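Local coordinates for DUF5624 domain-containing protein (Legionella pneumophila subsp. pneumophila, PDB 4JX2) that is of unknown function but is probably secreted, joining a small mixed beta-sheet to a largely helical body in a novel arrangement of helices and strands, at residues L98-R103 with H243-Q248; V166-W171 with A235-D240; T230-A235 with S407-T412. One frame throughout, in Å; residues are numbered along the deposited sequence.

Contact 1 of 3, residues L98-R103 with H243-Q248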
ATOM      1  N   LEU A  98       4.541  23.211 -12.339  1.00 41.69           N
ATOM      2  CA  LEU A  98       5.744  22.377 -12.472  1.00 39.84           C
ATOM      3  C   LEU A  98       5.379  20.975 -12.970  1.00 43.32           C
ATOM      4  O   LEU A  98       4.366  20.414 -12.554  1.00 41.90           O
ATOM      5  CB  LEU A  98       6.451  22.287 -11.096  1.00 38.63           C
ATOM      6  CG  LEU A  98       7.810  21.594 -11.012  1.00 42.32           C
ATOM      7  CD1 LEU A  98       8.718  22.309 -10.044  1.00 42.20           C
ATOM      8  CD2 LEU A  98       7.669  20.110 -10.610  1.00 43.89           C
ATOM      9  N   LYS A  99       6.231  20.416 -13.844  1.00 40.68           N
ATOM     10  CA  LYS A  99       6.159  19.059 -14.388  1.00 39.82           C
ATOM     11  C   LYS A  99       7.599  18.571 -14.481  1.00 44.03           C
ATOM     12  O   LYS A  99       8.369  19.096 -15.278  1.00 43.63           O
ATOM     13  CB  LYS A  99       5.413  19.006 -15.735  1.00 42.53           C
ATOM     14  CG  LYS A  99       5.370  17.617 -16.375  1.00 53.65           C
ATOM     15  CD  LYS A  99       4.285  17.532 -17.451  1.00 67.86           C
ATOM     16  CE  LYS A  99       4.833  17.346 -18.842  1.00 86.53           C
ATOM     17  NZ  LYS A  99       3.747  17.143 -19.844  1.00100.93           N
ATOM     18  N   GLN A 100       7.977  17.609 -13.623  1.00 40.53           N
ATOM     19  CA  GLN A 100       9.342  17.088 -13.581  1.00 39.66           C
ATOM     20  C   GLN A 100       9.380  15.569 -13.375  1.00 42.74           C
ATOM     21  O   GLN A 100       8.727  15.064 -12.478  1.00 42.61           O
ATOM     22  CB  GLN A 100      10.117  17.798 -12.445  1.00 40.58           C
ATOM     23  CG  GLN A 100      11.570  17.360 -12.243  1.00 45.46           C
ATOM     24  CD  GLN A 100      12.560  17.941 -13.212  1.00 68.57           C
ATOM     25  OE1 GLN A 100      12.303  18.937 -13.886  1.00 70.38           O
ATOM     26  NE2 GLN A 100      13.748  17.361 -13.256  1.00 54.99           N
ATOM     27  N   LEU A 101      10.231  14.868 -14.131  1.00 39.45           N
ATOM     28  CA  LEU A 101      10.461  13.441 -13.965  1.00 38.23           C
ATOM     29  C   LEU A 101      11.411  13.181 -12.772  1.00 44.82           C
ATOM     30  O   LEU A 101      12.521  13.717 -12.724  1.00 45.02           O
ATOM     31  CB  LEU A 101      11.022  12.851 -15.254  1.00 37.64           C
ATOM     32  CG  LEU A 101       9.965  12.462 -16.272  1.00 40.44           C
ATOM     33  CD1 LEU A 101      10.506  12.552 -17.658  1.00 39.70           C
ATOM     34  CD2 LEU A 101       9.412  11.077 -15.976  1.00 39.40           C
HETATM   35  N   MSE A 102      10.960  12.356 -11.810  1.00 42.13           N
HETATM   36  CA  MSE A 102      11.705  12.028 -10.588  1.00 42.02           C
HETATM   37  C   MSE A 102      12.648  10.817 -10.791  1.00 43.96           C
HETATM   38  O   MSE A 102      13.488  10.510  -9.936  1.00 41.03           O
HETATM   39  CB  MSE A 102      10.723  11.813  -9.414  1.00 44.38           C
HETATM   40  CG  MSE A 102      10.116  13.111  -8.916  1.00 53.75           C
HETATM   41 SE   MSE A 102      11.488  14.370  -8.220  0.75 65.85          SE
HETATM   42  CE  MSE A 102      12.039  15.275  -9.761  1.00 64.10           C
ATOM     43  N   ARG A 103      12.485  10.149 -11.941  1.00 41.44           N
ATOM     44  CA  ARG A 103      13.229   8.988 -12.446  1.00 40.64           C
ATOM     45  C   ARG A 103      12.982   8.913 -13.943  1.00 46.31           C
ATOM     46  O   ARG A 103      11.930   9.356 -14.402  1.00 45.69           O
ATOM     47  CB  ARG A 103      12.860   7.656 -11.734  1.00 34.46           C
ATOM     48  CG  ARG A 103      11.380   7.314 -11.730  1.00 42.98           C
ATOM     49  CD  ARG A 103      11.097   5.898 -11.269  1.00 45.11           C
ATOM     50  NE  ARG A 103      11.240   4.937 -12.358  1.00 49.38           N
ATOM     51  CZ  ARG A 103      12.176   3.996 -12.402  1.00 65.87           C
ATOM     52  NH1 ARG A 103      13.051   3.867 -11.403  1.00 54.88           N
ATOM     53  NH2 ARG A 103      12.242   3.173 -13.433  1.00 47.34           N
ATOM     54  N   HIS A 243      14.829  20.469  -6.803  1.00 37.78           N
ATOM     55  CA  HIS A 243      14.996  21.606  -5.926  1.00 36.44           C
ATOM     56  C   HIS A 243      15.203  22.877  -6.776  1.00 42.09           C
ATOM     57  O   HIS A 243      14.559  23.884  -6.494  1.00 44.47           O
ATOM     58  CB  HIS A 243      16.137  21.377  -4.931  1.00 36.06           C
ATOM     59  CG  HIS A 243      16.438  22.587  -4.109  1.00 40.03           C
ATOM     60  ND1 HIS A 243      17.387  23.518  -4.509  1.00 42.13           N
ATOM     61  CD2 HIS A 243      15.852  23.025  -2.974  1.00 42.00           C
ATOM     62  CE1 HIS A 243      17.382  24.460  -3.585  1.00 42.28           C
ATOM     63  NE2 HIS A 243      16.468  24.216  -2.644  1.00 42.63           N
ATOM     64  N   SER A 244      16.042  22.818  -7.832  1.00 36.53           N
ATOM     65  CA  SER A 244      16.295  23.972  -8.695  1.00 37.72           C
ATOM     66  C   SER A 244      14.979  24.520  -9.302  1.00 45.32           C
ATOM     67  O   SER A 244      14.762  25.742  -9.305  1.00 47.67           O
ATOM     68  CB  SER A 244      17.289  23.618  -9.803  1.00 39.42           C
ATOM     69  OG  SER A 244      18.579  23.261  -9.327  1.00 43.82           O
ATOM     70  N   LYS A 245      14.091  23.601  -9.760  1.00 39.98           N
ATOM     71  CA  LYS A 245      12.804  23.924 -10.370  1.00 39.20           C
ATOM     72  C   LYS A 245      11.776  24.418  -9.346  1.00 43.78           C
ATOM     73  O   LYS A 245      11.189  25.472  -9.582  1.00 46.21           O
ATOM     74  CB  LYS A 245      12.244  22.722 -11.134  1.00 39.49           C
ATOM     75  CG  LYS A 245      12.575  22.713 -12.609  1.00 52.79           C
ATOM     76  CD  LYS A 245      11.456  21.991 -13.363  1.00 72.99           C
ATOM     77  CE  LYS A 245      11.611  21.952 -14.868  1.00 85.54           C
ATOM     78  NZ  LYS A 245      10.396  21.393 -15.526  1.00 89.66           N
ATOM     79  N   ILE A 246      11.558  23.682  -8.224  1.00 38.29           N
ATOM     80  CA  ILE A 246      10.576  23.998  -7.173  1.00 38.20           C
ATOM     81  C   ILE A 246      10.924  25.283  -6.383  1.00 46.03           C
ATOM     82  O   ILE A 246      10.021  25.960  -5.892  1.00 45.96           O
ATOM     83  CB  ILE A 246      10.392  22.793  -6.227  1.00 39.93           C
ATOM     84  CG1 ILE A 246       8.964  22.736  -5.660  1.00 39.29           C
ATOM     85  CG2 ILE A 246      11.475  22.726  -5.130  1.00 42.04           C
ATOM     86  CD1 ILE A 246       8.611  21.480  -5.017  1.00 44.08           C
ATOM     87  N   SER A 247      12.217  25.593  -6.247  1.00 45.34           N
ATOM     88  CA  SER A 247      12.710  26.776  -5.565  1.00 46.86           C
ATOM     89  C   SER A 247      12.198  28.051  -6.211  1.00 54.80           C
ATOM     90  O   SER A 247      11.896  29.009  -5.502  1.00 57.31           O
ATOM     91  CB  SER A 247      14.229  26.783  -5.576  1.00 49.97           C
ATOM     92  OG  SER A 247      14.679  25.920  -4.548  1.00 59.46           O
ATOM     93  N   GLN A 248      12.060  28.054  -7.543  1.00 51.22           N
ATOM     94  CA  GLN A 248      11.573  29.199  -8.311  1.00 52.10           C
ATOM     95  C   GLN A 248      10.037  29.428  -8.154  1.00 55.96           C
ATOM     96  O   GLN A 248       9.524  30.435  -8.639  1.00 57.11           O
ATOM     97  CB  GLN A 248      11.951  29.021  -9.791  1.00 53.44           C
ATOM     98  CG  GLN A 248      13.428  29.294 -10.067  1.00 75.01           C
ATOM     99  CD  GLN A 248      13.880  28.783 -11.410  1.00105.70           C
ATOM    100  OE1 GLN A 248      13.723  27.607 -11.744  1.00105.35           O
ATOM    101  NE2 GLN A 248      14.506  29.646 -12.198  1.00100.26           N
TER
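L98 and K245 join one of the two outermost strands within this chain, 96-101, to the C-terminal turns of helix 223-247; the axes of 98-101 and 243-247 run antiparallel at 174°, 9.6 Å apart at closest approach. The close-packed part lies at L98. Its CG is anti to the backbone N, which sends the branch out toward the helix, and the CD1 methyl alone does the touching: it sits 3.6 Å from the backbone N of I246 and reaches the CB of K245 beside it. I246 adds its CB at 4.2 Å from L98 CD1, and its side chain goes on to I89 of the adjoining strand and to I251. L242, one turn earlier on the helix, also packs on L98.

Toward solvent the contact loosens into one long side chain. K245, extended beyond CG, reaches obliquely over to the strand, where its NZ donates to the carbonyl O of K99 at 3.1 Å. The ammonium stands above the carbonyl plane, 38° out of it, so it does not follow a lone pair. Q100, bent at chi2 (79°), brings OE1 to 3.2 Å from CD of K245, oxygen against methylene. With L98 and Q100 turned to the helix and K99 turned away, this is a helix packed antiparallel along a strand on one face of a mixed sheet, a common alpha/beta packing.

Contact 2 of 3, residues V166-W171 with A235-D240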
ATOM      1  N   VAL A 166      26.271  16.633 -19.950  1.00 39.90           N
ATOM      2  CA  VAL A 166      25.045  16.408 -19.179  1.00 38.66           C
ATOM      3  C   VAL A 166      24.829  17.592 -18.208  1.00 44.10           C
ATOM      4  O   VAL A 166      25.795  18.084 -17.616  1.00 44.54           O
ATOM      5  CB  VAL A 166      25.090  15.026 -18.435  1.00 39.99           C
ATOM      6  CG1 VAL A 166      26.197  14.967 -17.374  1.00 39.12           C
ATOM      7  CG2 VAL A 166      23.737  14.643 -17.859  1.00 38.10           C
ATOM      8  N   ASN A 167      23.577  18.064 -18.083  1.00 40.81           N
ATOM      9  CA  ASN A 167      23.242  19.111 -17.124  1.00 40.57           C
ATOM     10  C   ASN A 167      23.090  18.469 -15.751  1.00 42.71           C
ATOM     11  O   ASN A 167      21.991  18.021 -15.390  1.00 39.99           O
ATOM     12  CB  ASN A 167      21.976  19.888 -17.520  1.00 42.88           C
ATOM     13  CG  ASN A 167      21.746  21.080 -16.621  1.00 60.45           C
ATOM     14  OD1 ASN A 167      20.888  21.066 -15.733  1.00 52.01           O
ATOM     15  ND2 ASN A 167      22.607  22.088 -16.743  1.00 54.79           N
ATOM     16  N   ALA A 168      24.225  18.348 -15.023  1.00 40.35           N
ATOM     17  CA  ALA A 168      24.271  17.756 -13.675  1.00 39.49           C
ATOM     18  C   ALA A 168      25.159  18.626 -12.775  1.00 43.74           C
ATOM     19  O   ALA A 168      26.225  18.171 -12.354  1.00 43.99           O
ATOM     20  CB  ALA A 168      24.778  16.320 -13.737  1.00 39.20           C
ATOM     21  N   PRO A 169      24.739  19.888 -12.471  1.00 40.38           N
ATOM     22  CA  PRO A 169      25.615  20.787 -11.676  1.00 40.63           C
ATOM     23  C   PRO A 169      26.029  20.247 -10.301  1.00 43.78           C
ATOM     24  O   PRO A 169      27.153  20.518  -9.900  1.00 45.07           O
ATOM     25  CB  PRO A 169      24.824  22.087 -11.556  1.00 42.74           C
ATOM     26  CG  PRO A 169      23.440  21.774 -12.059  1.00 46.76           C
ATOM     27  CD  PRO A 169      23.510  20.580 -12.923  1.00 41.51           C
ATOM     28  N   ALA A 170      25.202  19.425  -9.639  1.00 38.84           N
ATOM     29  CA  ALA A 170      25.504  18.796  -8.342  1.00 37.77           C
ATOM     30  C   ALA A 170      26.740  17.842  -8.377  1.00 39.91           C
ATOM     31  O   ALA A 170      27.343  17.547  -7.332  1.00 38.61           O
ATOM     32  CB  ALA A 170      24.285  18.018  -7.868  1.00 37.44           C
ATOM     33  N   TRP A 171      27.067  17.324  -9.579  1.00 36.18           N
ATOM     34  CA  TRP A 171      28.187  16.405  -9.815  1.00 35.00           C
ATOM     35  C   TRP A 171      29.483  17.150 -10.106  1.00 42.53           C
ATOM     36  O   TRP A 171      30.558  16.581  -9.915  1.00 43.61           O
ATOM     37  CB  TRP A 171      27.873  15.480 -10.994  1.00 32.05           C
ATOM     38  CG  TRP A 171      26.719  14.532 -10.786  1.00 31.58           C
ATOM     39  CD1 TRP A 171      25.932  14.401  -9.675  1.00 33.67           C
ATOM     40  CD2 TRP A 171      26.197  13.619 -11.758  1.00 30.83           C
ATOM     41  NE1 TRP A 171      24.965  13.450  -9.890  1.00 32.69           N
ATOM     42  CE2 TRP A 171      25.118  12.938 -11.154  1.00 34.15           C
ATOM     43  CE3 TRP A 171      26.570  13.271 -13.069  1.00 32.10           C
ATOM     44  CZ2 TRP A 171      24.406  11.943 -11.821  1.00 32.64           C
ATOM     45  CZ3 TRP A 171      25.855  12.294 -13.729  1.00 32.18           C
ATOM     46  CH2 TRP A 171      24.774  11.660 -13.118  1.00 31.97           C
ATOM     47  N   ALA A 235      20.372   9.737  -6.918  1.00 30.12           N
ATOM     48  CA  ALA A 235      19.522  10.411  -5.923  1.00 28.91           C
ATOM     49  C   ALA A 235      19.810  11.915  -5.908  1.00 33.76           C
ATOM     50  O   ALA A 235      18.883  12.724  -5.997  1.00 33.66           O
ATOM     51  CB  ALA A 235      19.775   9.827  -4.536  1.00 29.15           C
ATOM     52  N   LEU A 236      21.110  12.272  -5.832  1.00 29.88           N
ATOM     53  CA  LEU A 236      21.597  13.636  -5.814  1.00 29.67           C
ATOM     54  C   LEU A 236      21.130  14.402  -7.059  1.00 36.02           C
ATOM     55  O   LEU A 236      20.638  15.512  -6.906  1.00 37.29           O
ATOM     56  CB  LEU A 236      23.135  13.649  -5.697  1.00 29.10           C
ATOM     57  CG  LEU A 236      23.869  15.003  -5.779  1.00 33.50           C
ATOM     58  CD1 LEU A 236      23.389  15.991  -4.695  1.00 33.04           C
ATOM     59  CD2 LEU A 236      25.397  14.802  -5.708  1.00 34.47           C
ATOM     60  N   GLN A 237      21.240  13.805  -8.258  1.00 32.65           N
ATOM     61  CA  GLN A 237      20.875  14.472  -9.502  1.00 33.45           C
ATOM     62  C   GLN A 237      19.381  14.750  -9.567  1.00 39.54           C
ATOM     63  O   GLN A 237      18.973  15.886  -9.841  1.00 41.54           O
ATOM     64  CB  GLN A 237      21.347  13.669 -10.731  1.00 34.24           C
ATOM     65  CG  GLN A 237      20.894  14.198 -12.112  1.00 33.12           C
ATOM     66  CD  GLN A 237      21.356  15.575 -12.542  1.00 53.72           C
ATOM     67  OE1 GLN A 237      21.754  16.418 -11.743  1.00 49.10           O
ATOM     68  NE2 GLN A 237      21.302  15.840 -13.840  1.00 47.52           N
ATOM     69  N   SER A 238      18.586  13.726  -9.285  1.00 34.58           N
ATOM     70  CA  SER A 238      17.129  13.738  -9.306  1.00 34.26           C
ATOM     71  C   SER A 238      16.578  14.785  -8.310  1.00 37.26           C
ATOM     72  O   SER A 238      15.717  15.603  -8.681  1.00 37.69           O
ATOM     73  CB  SER A 238      16.620  12.329  -9.002  1.00 36.95           C
ATOM     74  OG  SER A 238      15.225  12.275  -8.766  1.00 52.01           O
HETATM   75  N   MSE A 239      17.115  14.787  -7.075  1.00 32.28           N
HETATM   76  CA  MSE A 239      16.678  15.718  -6.037  1.00 32.90           C
HETATM   77  C   MSE A 239      17.159  17.154  -6.305  1.00 39.36           C
HETATM   78  O   MSE A 239      16.397  18.093  -6.061  1.00 41.30           O
HETATM   79  CB  MSE A 239      17.141  15.246  -4.661  1.00 34.97           C
HETATM   80  CG  MSE A 239      16.450  13.967  -4.192  1.00 40.86           C
HETATM   81 SE   MSE A 239      17.083  13.414  -2.438  0.75 48.36          SE
HETATM   82  CE  MSE A 239      16.828  11.496  -2.548  1.00 44.21           C
ATOM     83  N   ASP A 240      18.397  17.327  -6.826  1.00 34.76           N
ATOM     84  CA  ASP A 240      18.927  18.643  -7.140  1.00 35.77           C
ATOM     85  C   ASP A 240      18.137  19.295  -8.278  1.00 41.91           C
ATOM     86  O   ASP A 240      17.847  20.493  -8.212  1.00 42.30           O
ATOM     87  CB  ASP A 240      20.419  18.577  -7.510  1.00 37.85           C
ATOM     88  CG  ASP A 240      21.009  19.933  -7.831  1.00 47.85           C
ATOM     89  OD1 ASP A 240      21.035  20.786  -6.933  1.00 50.28           O
ATOM     90  OD2 ASP A 240      21.388  20.156  -9.000  1.00 53.82           O
TER
HETATM   91  O   HOH W   1      22.425  18.554 -10.647  1.00 48.21           O
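An inverse gamma turn centred on N167, followed by residues 169-171 with helical backbone angles, lays the loop between helices 162-165 and 175-197 against the long helix 223-247. Q237 is the side chain that enters the loop. Its CB lies 3.7 Å from CZ2 of W171, oblique to the indole, and equally near NE1, which donates to L233 O one turn back on the helix. CG, anti to the backbone N, passes CZ2 more loosely. A bend at chi2 (62°) then turns the amide toward the chain of A168: CD meets the A168 CB methyl, and OE1 comes to 3.4 Å from A168 CA. At the tip, NE2 donates to N167 O at 2.8 Å with an N-H...O angle of 158°; the acceptor is in the amide plane, although the nitrogen stands above the plane of the carbonyl. NE2 has a second acceptor in S108 O, so the amide's rotation is well fixed.

Beside this polar insertion, A170 CB packs on L236 CG at 3.7 Å, and L236 CD2 touches the edge of the W171 ring at CD1. V166 packs on Y28 and N167 on N26 of the second subunit. One water joins loop and helix between them: it accepts from A170 N at 3.1 Å and donates to Q237 OE1 and D240 OD2.

Contact 3 of 3, residues T230-A235 with S407-T412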
ATOM      1  N   THR A 230      27.092   5.124  -7.336  1.00 38.72           N
ATOM      2  CA  THR A 230      26.217   5.366  -8.490  1.00 37.57           C
ATOM      3  C   THR A 230      24.793   5.665  -8.044  1.00 39.45           C
ATOM      4  O   THR A 230      24.204   6.596  -8.583  1.00 41.43           O
ATOM      5  CB  THR A 230      26.242   4.192  -9.461  1.00 39.36           C
ATOM      6  OG1 THR A 230      26.020   2.973  -8.743  1.00 41.58           O
ATOM      7  CG2 THR A 230      27.519   4.114 -10.233  1.00 29.76           C
ATOM      8  N   PHE A 231      24.248   4.906  -7.066  1.00 31.88           N
ATOM      9  CA  PHE A 231      22.903   5.141  -6.535  1.00 31.93           C
ATOM     10  C   PHE A 231      22.822   6.548  -5.903  1.00 35.23           C
ATOM     11  O   PHE A 231      21.849   7.285  -6.123  1.00 34.51           O
ATOM     12  CB  PHE A 231      22.504   4.056  -5.505  1.00 33.69           C
ATOM     13  CG  PHE A 231      22.022   2.741  -6.077  1.00 35.94           C
ATOM     14  CD1 PHE A 231      21.105   2.710  -7.118  1.00 39.67           C
ATOM     15  CD2 PHE A 231      22.433   1.530  -5.526  1.00 39.08           C
ATOM     16  CE1 PHE A 231      20.634   1.486  -7.621  1.00 40.58           C
ATOM     17  CE2 PHE A 231      21.995   0.306  -6.056  1.00 41.20           C
ATOM     18  CZ  PHE A 231      21.080   0.293  -7.085  1.00 39.19           C
HETATM   19  N   MSE A 232      23.870   6.915  -5.136  1.00 29.71           N
HETATM   20  CA  MSE A 232      24.023   8.219  -4.498  1.00 28.26           C
HETATM   21  C   MSE A 232      23.970   9.357  -5.522  1.00 35.36           C
HETATM   22  O   MSE A 232      23.350  10.382  -5.260  1.00 36.85           O
HETATM   23  CB  MSE A 232      25.365   8.297  -3.748  1.00 29.09           C
HETATM   24  CG  MSE A 232      25.367   7.613  -2.417  1.00 33.88           C
HETATM   25 SE   MSE A 232      24.306   8.484  -1.052  0.75 39.30          SE
HETATM   26  CE  MSE A 232      24.601   7.273   0.456  1.00 34.72           C
ATOM     27  N   LEU A 233      24.631   9.192  -6.672  1.00 32.31           N
ATOM     28  CA  LEU A 233      24.701  10.254  -7.675  1.00 33.08           C
ATOM     29  C   LEU A 233      23.394  10.429  -8.376  1.00 37.00           C
ATOM     30  O   LEU A 233      23.036  11.550  -8.726  1.00 39.40           O
ATOM     31  CB  LEU A 233      25.827  10.013  -8.686  1.00 33.38           C
ATOM     32  CG  LEU A 233      27.271  10.073  -8.131  1.00 36.60           C
ATOM     33  CD1 LEU A 233      28.223   9.531  -9.141  1.00 36.40           C
ATOM     34  CD2 LEU A 233      27.671  11.488  -7.726  1.00 36.42           C
ATOM     35  N   THR A 234      22.669   9.329  -8.545  1.00 31.07           N
ATOM     36  CA  THR A 234      21.351   9.274  -9.162  1.00 30.13           C
ATOM     37  C   THR A 234      20.370  10.021  -8.254  1.00 35.45           C
ATOM     38  O   THR A 234      19.641  10.871  -8.764  1.00 37.34           O
ATOM     39  CB  THR A 234      20.954   7.812  -9.431  1.00 32.70           C
ATOM     40  OG1 THR A 234      21.885   7.213 -10.342  1.00 37.20           O
ATOM     41  CG2 THR A 234      19.592   7.689 -10.015  1.00 25.82           C
ATOM     42  N   ALA A 235      20.372   9.737  -6.918  1.00 30.12           N
ATOM     43  CA  ALA A 235      19.522  10.411  -5.923  1.00 28.91           C
ATOM     44  C   ALA A 235      19.810  11.915  -5.908  1.00 33.76           C
ATOM     45  O   ALA A 235      18.883  12.724  -5.997  1.00 33.66           O
ATOM     46  CB  ALA A 235      19.775   9.827  -4.536  1.00 29.15           C
ATOM     47  N   SER A 407      28.820  15.204   1.615  1.00 39.48           N
ATOM     48  CA  SER A 407      29.737  14.075   1.399  1.00 39.52           C
ATOM     49  C   SER A 407      28.957  13.004   0.674  1.00 41.98           C
ATOM     50  O   SER A 407      27.733  12.953   0.820  1.00 38.51           O
ATOM     51  CB  SER A 407      30.332  13.556   2.698  1.00 42.43           C
ATOM     52  OG  SER A 407      29.323  13.238   3.634  1.00 54.21           O
ATOM     53  N   ILE A 408      29.628  12.225  -0.194  1.00 40.61           N
ATOM     54  CA  ILE A 408      28.913  11.217  -0.981  1.00 39.79           C
ATOM     55  C   ILE A 408      29.525   9.814  -0.773  1.00 44.26           C
ATOM     56  O   ILE A 408      30.527   9.490  -1.428  1.00 45.75           O
ATOM     57  CB  ILE A 408      28.833  11.606  -2.506  1.00 41.74           C
ATOM     58  CG1 ILE A 408      28.402  13.085  -2.705  1.00 40.08           C
ATOM     59  CG2 ILE A 408      27.917  10.646  -3.266  1.00 39.81           C
ATOM     60  CD1 ILE A 408      28.645  13.582  -3.977  1.00 29.74           C
ATOM     61  N   PRO A 409      28.907   8.969   0.095  1.00 39.04           N
ATOM     62  CA  PRO A 409      29.396   7.593   0.275  1.00 37.98           C
ATOM     63  C   PRO A 409      29.486   6.837  -1.050  1.00 40.70           C
ATOM     64  O   PRO A 409      28.569   6.898  -1.867  1.00 40.46           O
ATOM     65  CB  PRO A 409      28.348   6.983   1.212  1.00 39.23           C
ATOM     66  CG  PRO A 409      27.841   8.165   2.014  1.00 44.26           C
ATOM     67  CD  PRO A 409      27.717   9.212   0.938  1.00 40.47           C
ATOM     68  N   GLY A 410      30.628   6.192  -1.274  1.00 37.40           N
ATOM     69  CA  GLY A 410      30.926   5.465  -2.505  1.00 37.49           C
ATOM     70  C   GLY A 410      31.603   6.323  -3.565  1.00 42.45           C
ATOM     71  O   GLY A 410      31.988   5.812  -4.617  1.00 41.95           O
ATOM     72  N   ILE A 411      31.746   7.649  -3.298  1.00 39.19           N
ATOM     73  CA  ILE A 411      32.371   8.624  -4.190  1.00 38.73           C
ATOM     74  C   ILE A 411      33.485   9.363  -3.446  1.00 42.74           C
ATOM     75  O   ILE A 411      34.649   9.287  -3.844  1.00 43.17           O
ATOM     76  CB  ILE A 411      31.330   9.612  -4.802  1.00 40.91           C
ATOM     77  CG1 ILE A 411      30.208   8.869  -5.591  1.00 39.51           C
ATOM     78  CG2 ILE A 411      32.027  10.694  -5.660  1.00 41.53           C
ATOM     79  CD1 ILE A 411      30.674   8.120  -6.837  1.00 48.44           C
ATOM     80  N   THR A 412      33.134  10.059  -2.362  1.00 39.52           N
ATOM     81  CA  THR A 412      34.106  10.837  -1.579  1.00 39.84           C
ATOM     82  C   THR A 412      34.564  10.090  -0.331  1.00 46.61           C
ATOM     83  O   THR A 412      35.587  10.455   0.248  1.00 46.84           O
ATOM     84  CB  THR A 412      33.521  12.203  -1.177  1.00 36.49           C
ATOM     85  OG1 THR A 412      32.388  12.015  -0.329  1.00 38.34           O
ATOM     86  CG2 THR A 412      33.141  13.052  -2.372  1.00 30.98           C
TER
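A type II beta turn in the loop after helix 386-398 packs against helix 223-247. P409 and G410 occupy its two central positions, and I411 N closes it on I408 O at 2.9 Å. The positive phi of G410 (90°) would jam a CB against the carbonyl O of P409, which accounts for the glycine. T412 ties the turn further: its N also donates to I408 O, while its OG1 accepts from I408 N at 2.8 Å.

The touching across the contact is largely apolar and falls to M232 and L233. M232, a selenomethionine, slides past I408 with CB 3.5 Å from the CG2 methyl, and its CG lies against P409 O. Its chain then bends at chi2 (-70°) and crosses the proline ring at about a right angle, so that CE rests 3.7 Å from P409 CD. L233 meets I411 tip to tip, CD1 to CD1 at 3.6 Å, and its other methyl only loosely reaches I408. Every touching side chain is buried. Helix 386-398 packs on M232 and P409 through W391, whereas helix 175-197 supplies I178 beside L233 and M181 beside I411, so the turn sits among three helices.

Overall arrangement
All three contacts are laid out along helix 223-247, in the order 3, 2, 1 from its earlier turns to its C-terminal end. Contacts 2 and 3 share A235, with centres about 11 Å apart, and merge through packing of L236 CD2 on I408 CD1 at 3.9 Å. Contact 1 lies about 12 Å from contact 2, centre to centre, and is joined to it by a probable hydrogen bond from S238 OG to M102 O, 2.7 Å. Contacts 1 and 3 do not touch; their nearest atoms are about 6 Å apart. The one helix thus connects the sheet with two loops of the helical part. As the function is unknown, none of the three can be assigned to a site.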